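Local coordinates for protein ubiquitin-conjugating enzyme E2, putative (Trypanosoma cruzi, PDB 4DS2) that probably accepts activated ubiquitin as a thioester and passes it on toward target proteins, as a putative E2 of the ubiquitin-conjugating family, at residues A[47-59]-A[68-80]. Sequence-based numbering, arbitrary orientation.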
loop_
_atom_site.group_PDB
_atom_site.type_symbol
_atom_site.label_atom_id
_atom_site.label_comp_id
_atom_site.label_asym_id
_atom_site.label_seq_id
_atom_site.Cartn_x
_atom_site.Cartn_y
_atom_site.Cartn_z
ATOM N N ASP A 47 -3.864 -2.790 16.067
ATOM C CA ASP A 47 -4.571 -3.917 16.657
ATOM C C ASP A 47 -3.455 -4.873 17.068
ATOM O O ASP A 47 -3.166 -5.837 16.334
ATOM C CB ASP A 47 -5.469 -4.556 15.597
ATOM C CG ASP A 47 -6.029 -5.905 16.025
ATOM O OD1 ASP A 47 -5.970 -6.255 17.215
ATOM O OD2 ASP A 47 -6.555 -6.616 15.144
ATOM N N THR A 48 -2.814 -4.608 18.223
ATOM C CA THR A 48 -1.509 -5.190 18.532
ATOM C C THR A 48 -0.594 -4.295 17.775
ATOM O O THR A 48 -1.051 -3.645 16.844
ATOM C CB THR A 48 -1.440 -6.639 18.030
ATOM O OG1 THR A 48 -2.152 -7.476 18.955
ATOM C CG2 THR A 48 -0.108 -7.107 17.925
ATOM N N ILE A 49 0.678 -4.196 18.172
ATOM C CA ILE A 49 1.638 -3.373 17.404
ATOM C C ILE A 49 1.979 -4.001 16.057
ATOM O O ILE A 49 2.564 -3.362 15.195
ATOM C CB ILE A 49 2.935 -3.068 18.177
ATOM C CG1 ILE A 49 3.739 -4.353 18.474
ATOM C CG2 ILE A 49 2.615 -2.356 19.482
ATOM C CD1 ILE A 49 5.133 -4.134 19.013
ATOM N N TYR A 50 1.558 -5.245 15.892
ATOM C CA TYR A 50 1.882 -6.096 14.749
ATOM C C TYR A 50 0.918 -5.965 13.609
ATOM O O TYR A 50 1.151 -6.509 12.522
ATOM C CB TYR A 50 1.931 -7.565 15.194
ATOM C CG TYR A 50 3.106 -7.797 16.118
ATOM C CD1 TYR A 50 4.379 -8.053 15.601
ATOM C CD2 TYR A 50 2.964 -7.650 17.488
ATOM C CE1 TYR A 50 5.454 -8.222 16.438
ATOM C CE2 TYR A 50 4.034 -7.807 18.334
ATOM C CZ TYR A 50 5.271 -8.096 17.802
ATOM O OH TYR A 50 6.311 -8.278 18.652
ATOM N N ASN A 51 -0.129 -5.184 13.829
ATOM C CA ASN A 51 -1.144 -5.027 12.880
ATOM C C ASN A 51 -1.601 -3.572 12.838
ATOM O O ASN A 51 -2.223 -3.055 13.778
ATOM C CB ASN A 51 -2.230 -5.976 13.260
ATOM C CG ASN A 51 -2.866 -6.544 12.068
ATOM O OD1 ASN A 51 -3.396 -5.802 11.217
ATOM N ND2 ASN A 51 -2.737 -7.859 11.924
ATOM N N TRP A 52 -1.242 -2.883 11.757
ATOM C CA TRP A 52 -1.633 -1.493 11.602
ATOM C C TRP A 52 -2.668 -1.408 10.540
ATOM O O TRP A 52 -2.419 -1.798 9.438
ATOM C CB TRP A 52 -0.473 -0.614 11.181
ATOM C CG TRP A 52 0.803 -0.675 11.986
ATOM C CD1 TRP A 52 1.080 -1.390 13.153
ATOM C CD2 TRP A 52 2.017 0.086 11.707
ATOM N NE1 TRP A 52 2.353 -1.146 13.581
ATOM C CE2 TRP A 52 2.966 -0.256 12.756
ATOM C CE3 TRP A 52 2.392 0.998 10.723
ATOM C CZ2 TRP A 52 4.241 0.291 12.795
ATOM C CZ3 TRP A 52 3.679 1.546 10.767
ATOM C CH2 TRP A 52 4.580 1.198 11.793
ATOM N N ILE A 53 -3.847 -0.910 10.890
ATOM C CA ILE A 53 -4.927 -0.621 9.940
ATOM C C ILE A 53 -4.813 0.858 9.542
ATOM O O ILE A 53 -4.798 1.748 10.401
ATOM C CB ILE A 53 -6.323 -0.888 10.560
ATOM C CG1 ILE A 53 -6.381 -2.307 11.193
ATOM C CG2 ILE A 53 -7.429 -0.688 9.504
ATOM C CD1 ILE A 53 -6.107 -2.391 12.680
ATOM N N LEU A 54 -4.696 1.110 8.247
ATOM C CA LEU A 54 -4.586 2.465 7.703
ATOM C C LEU A 54 -5.810 2.862 6.827
ATOM O O LEU A 54 -6.454 2.000 6.225
ATOM C CB LEU A 54 -3.335 2.581 6.833
ATOM C CG LEU A 54 -1.929 2.225 7.322
ATOM C CD1 LEU A 54 -0.970 2.601 6.189
ATOM C CD2 LEU A 54 -1.544 2.940 8.600
ATOM N N LYS A 55 -6.080 4.176 6.766
ATOM C CA LYS A 55 -7.020 4.755 5.795
ATOM C C LYS A 55 -6.268 5.743 4.916
ATOM O O LYS A 55 -5.447 6.520 5.389
ATOM C CB LYS A 55 -8.193 5.431 6.475
ATOM C CG LYS A 55 -9.030 4.481 7.336
ATOM C CD LYS A 55 -10.361 5.112 7.752
ATOM C CE LYS A 55 -11.075 4.401 8.893
ATOM N NZ LYS A 55 -12.145 5.296 9.424
ATOM N N VAL A 56 -6.503 5.644 3.617
ATOM C CA VAL A 56 -5.646 6.295 2.618
ATOM C C VAL A 56 -6.514 6.896 1.537
ATOM O O VAL A 56 -7.603 6.386 1.256
ATOM C CB VAL A 56 -4.659 5.278 1.986
ATOM C CG1 VAL A 56 -3.878 5.905 0.850
ATOM C CG2 VAL A 56 -3.700 4.704 3.035
ATOM N N LYS A 57 -6.031 7.983 0.937
ATOM C CA LYS A 57 -6.548 8.456 -0.369
ATOM C C LYS A 57 -5.485 8.192 -1.407
ATOM O O LYS A 57 -4.312 8.443 -1.161
ATOM C CB LYS A 57 -6.856 9.948 -0.337
ATOM C CG LYS A 57 -7.926 10.340 0.684
ATOM C CD LYS A 57 -9.311 9.854 0.283
ATOM C CE LYS A 57 -10.237 9.789 1.485
ATOM N NZ LYS A 57 -10.593 11.138 1.996
ATOM N N ALA A 58 -5.882 7.670 -2.562
ATOM C CA ALA A 58 -4.988 7.681 -3.726
ATOM C C ALA A 58 -4.781 9.126 -4.223
ATOM O O ALA A 58 -5.560 10.029 -3.863
ATOM C CB ALA A 58 -5.528 6.801 -4.829
ATOM N N PRO A 59 -3.725 9.360 -5.041
ATOM C CA PRO A 59 -3.469 10.680 -5.638
ATOM C C PRO A 59 -4.642 11.163 -6.510
ATOM O O PRO A 59 -5.244 10.348 -7.217
ATOM C CB PRO A 59 -2.252 10.416 -6.543
ATOM C CG PRO A 59 -1.641 9.157 -6.057
ATOM C CD PRO A 59 -2.807 8.345 -5.594
ATOM N N GLY A 68 -12.170 10.970 -4.805
ATOM C CA GLY A 68 -11.531 10.999 -3.480
ATOM C C GLY A 68 -12.046 9.916 -2.550
ATOM O O GLY A 68 -12.443 10.205 -1.423
ATOM N N ASN A 69 -12.082 8.673 -3.034
ATOM C CA ASN A 69 -12.549 7.544 -2.211
ATOM C C ASN A 69 -11.468 7.158 -1.228
ATOM O O ASN A 69 -10.278 7.367 -1.498
ATOM C CB ASN A 69 -12.873 6.296 -3.037
ATOM C CG ASN A 69 -13.947 6.524 -4.051
ATOM O OD1 ASN A 69 -14.840 7.353 -3.858
ATOM N ND2 ASN A 69 -13.887 5.765 -5.141
ATOM N N THR A 70 -11.899 6.559 -0.117
ATOM C CA THR A 70 -10.998 6.044 0.918
ATOM C C THR A 70 -10.626 4.607 0.593
ATOM O O THR A 70 -11.471 3.833 0.112
ATOM C CB THR A 70 -11.641 6.113 2.322
ATOM O OG1 THR A 70 -11.416 7.412 2.872
ATOM C CG2 THR A 70 -11.042 5.098 3.281
ATOM N N TYR A 71 -9.353 4.273 0.827
ATOM C CA TYR A 71 -8.846 2.917 0.685
ATOM C C TYR A 71 -8.313 2.477 2.030
ATOM O O TYR A 71 -7.524 3.183 2.649
ATOM C CB TYR A 71 -7.713 2.848 -0.336
ATOM C CG TYR A 71 -8.152 3.049 -1.761
ATOM C CD1 TYR A 71 -8.305 4.325 -2.282
ATOM C CD2 TYR A 71 -8.404 1.964 -2.594
ATOM C CE1 TYR A 71 -8.709 4.518 -3.589
ATOM C CE2 TYR A 71 -8.799 2.146 -3.909
ATOM C CZ TYR A 71 -8.944 3.429 -4.402
ATOM O OH TYR A 71 -9.349 3.608 -5.703
ATOM N N GLN A 72 -8.733 1.300 2.465
ATOM C CA GLN A 72 -8.273 0.763 3.707
ATOM C C GLN A 72 -7.256 -0.334 3.505
ATOM O O GLN A 72 -7.459 -1.239 2.679
ATOM C CB GLN A 72 -9.449 0.190 4.481
ATOM C CG GLN A 72 -10.086 1.217 5.391
ATOM C CD GLN A 72 -11.449 0.811 5.790
ATOM O OE1 GLN A 72 -12.384 0.820 4.985
ATOM N NE2 GLN A 72 -11.583 0.441 7.041
ATOM N N LEU A 73 -6.186 -0.272 4.307
ATOM C CA LEU A 73 -5.104 -1.259 4.244
ATOM C C LEU A 73 -4.802 -1.839 5.592
ATOM O O LEU A 73 -5.213 -1.283 6.608
ATOM C CB LEU A 73 -3.850 -0.612 3.709
ATOM C CG LEU A 73 -3.993 -0.061 2.305
ATOM C CD1 LEU A 73 -3.681 1.427 2.304
ATOM C CD2 LEU A 73 -3.138 -0.848 1.333
ATOM N N SER A 74 -4.106 -2.985 5.573
ATOM C CA SER A 74 -3.527 -3.648 6.752
ATOM C C SER A 74 -2.054 -3.817 6.518
ATOM O O SER A 74 -1.649 -4.379 5.497
ATOM C CB SER A 74 -4.076 -5.068 6.962
ATOM O OG SER A 74 -5.441 -5.043 7.297
ATOM N N VAL A 75 -1.258 -3.359 7.482
ATOM C CA VAL A 75 0.161 -3.664 7.550
ATOM C C VAL A 75 0.391 -4.672 8.671
ATOM O O VAL A 75 0.231 -4.336 9.842
ATOM C CB VAL A 75 0.960 -2.393 7.820
ATOM C CG1 VAL A 75 2.454 -2.682 7.782
ATOM C CG2 VAL A 75 0.546 -1.302 6.843
ATOM N N LEU A 76 0.745 -5.898 8.298
ATOM C CA LEU A 76 1.031 -6.973 9.227
ATOM C C LEU A 76 2.551 -7.234 9.380
ATOM O O LEU A 76 3.265 -7.456 8.403
ATOM C CB LEU A 76 0.315 -8.234 8.748
ATOM C CG LEU A 76 0.532 -9.607 9.427
ATOM C CD1 LEU A 76 0.662 -9.557 10.964
ATOM C CD2 LEU A 76 -0.614 -10.542 8.993
ATOM N N PHE A 77 3.029 -7.176 10.624
ATOM C CA PHE A 77 4.415 -7.424 10.950
ATOM C C PHE A 77 4.634 -8.826 11.502
ATOM O O PHE A 77 3.666 -9.534 11.838
ATOM C CB PHE A 77 4.888 -6.444 11.997
ATOM C CG PHE A 77 4.991 -5.040 11.503
ATOM C CD1 PHE A 77 3.851 -4.254 11.383
ATOM C CD2 PHE A 77 6.214 -4.496 11.189
ATOM C CE1 PHE A 77 3.939 -2.933 10.961
ATOM C CE2 PHE A 77 6.318 -3.180 10.751
ATOM C CZ PHE A 77 5.181 -2.388 10.662
ATOM N N SER A 78 5.910 -9.214 11.587
ATOM C CA SER A 78 6.324 -10.420 12.288
ATOM C C SER A 78 7.293 -10.106 13.424
ATOM O O SER A 78 7.752 -8.972 13.618
ATOM C CB SER A 78 6.960 -11.436 11.337
ATOM O OG SER A 78 8.319 -11.107 11.112
ATOM N N ASP A 79 7.582 -11.146 14.190
ATOM C CA ASP A 79 8.487 -11.039 15.325
ATOM C C ASP A 79 9.887 -10.740 14.864
ATOM O O ASP A 79 10.685 -10.276 15.659
ATOM C CB ASP A 79 8.516 -12.326 16.150
ATOM C CG ASP A 79 7.149 -12.711 16.647
ATOM O OD1 ASP A 79 6.376 -13.298 15.842
ATOM O OD2 ASP A 79 6.837 -12.404 17.826
ATOM N N ASP A 80 10.172 -10.985 13.588
ATOM C CA ASP A 80 11.501 -10.757 13.021
ATOM C C ASP A 80 11.752 -9.369 12.338
ATOM O O ASP A 80 12.855 -9.099 11.854
ATOM C CB ASP A 80 11.805 -11.898 12.052
ATOM C CG ASP A 80 13.280 -12.179 11.923
ATOM O OD1 ASP A 80 14.038 -11.670 12.763
ATOM O OD2 ASP A 80 13.679 -12.905 10.981
#
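The carbonyl oxygen Y50 O receives F77 N at 2.8 Å in a nearly straight bond (173°), the first of seven backbone bonds joining 47-59 to 68-80. The same oxygen lies near the plane of the F77 ring, at its edge. W52 and V75 exchange two bonds, as do L54 with L73 and V56 with Y71, in an antiparallel ladder whose strand axes come within 4.5 Å.

The residues of these hydrogen-bonded pairs turn one sheet face toward helices 11-27 and 120-132. There F77 CE1 sits 3.4 Å above the W52 indole plane, over its centre, although the two planes are inclined by 44°. Indole suits this place because NE1 also reaches I49 O at 2.7 Å, in a bent bond that pins the ring to the preceding turn; I13 and L17 of helix 11-27 meet F77 and W52. Farther along, V56 CG2, anti to its own carbonyl carbon, crosses to L73 CD1. The Y71 ring passes A58 CB, and its OH hydrogen-bonds Y64 O.

On the other face, K55 and Q72 lie side by side, CG to CG at 3.9 Å, while K57, bent at chi2 (-70°), brings aliphatic CD beside N69 O and makes a cation-pi contact with F42. Apolar branches and rings fill the helix side of this central pair of the E2 sheet, while the other face mixes polar chains with I53 and L76. The ladder satisfies the backbone of the hydrogen-bonded pairs; alternate residues bond onward, I53 to D45 and Q72 to V91.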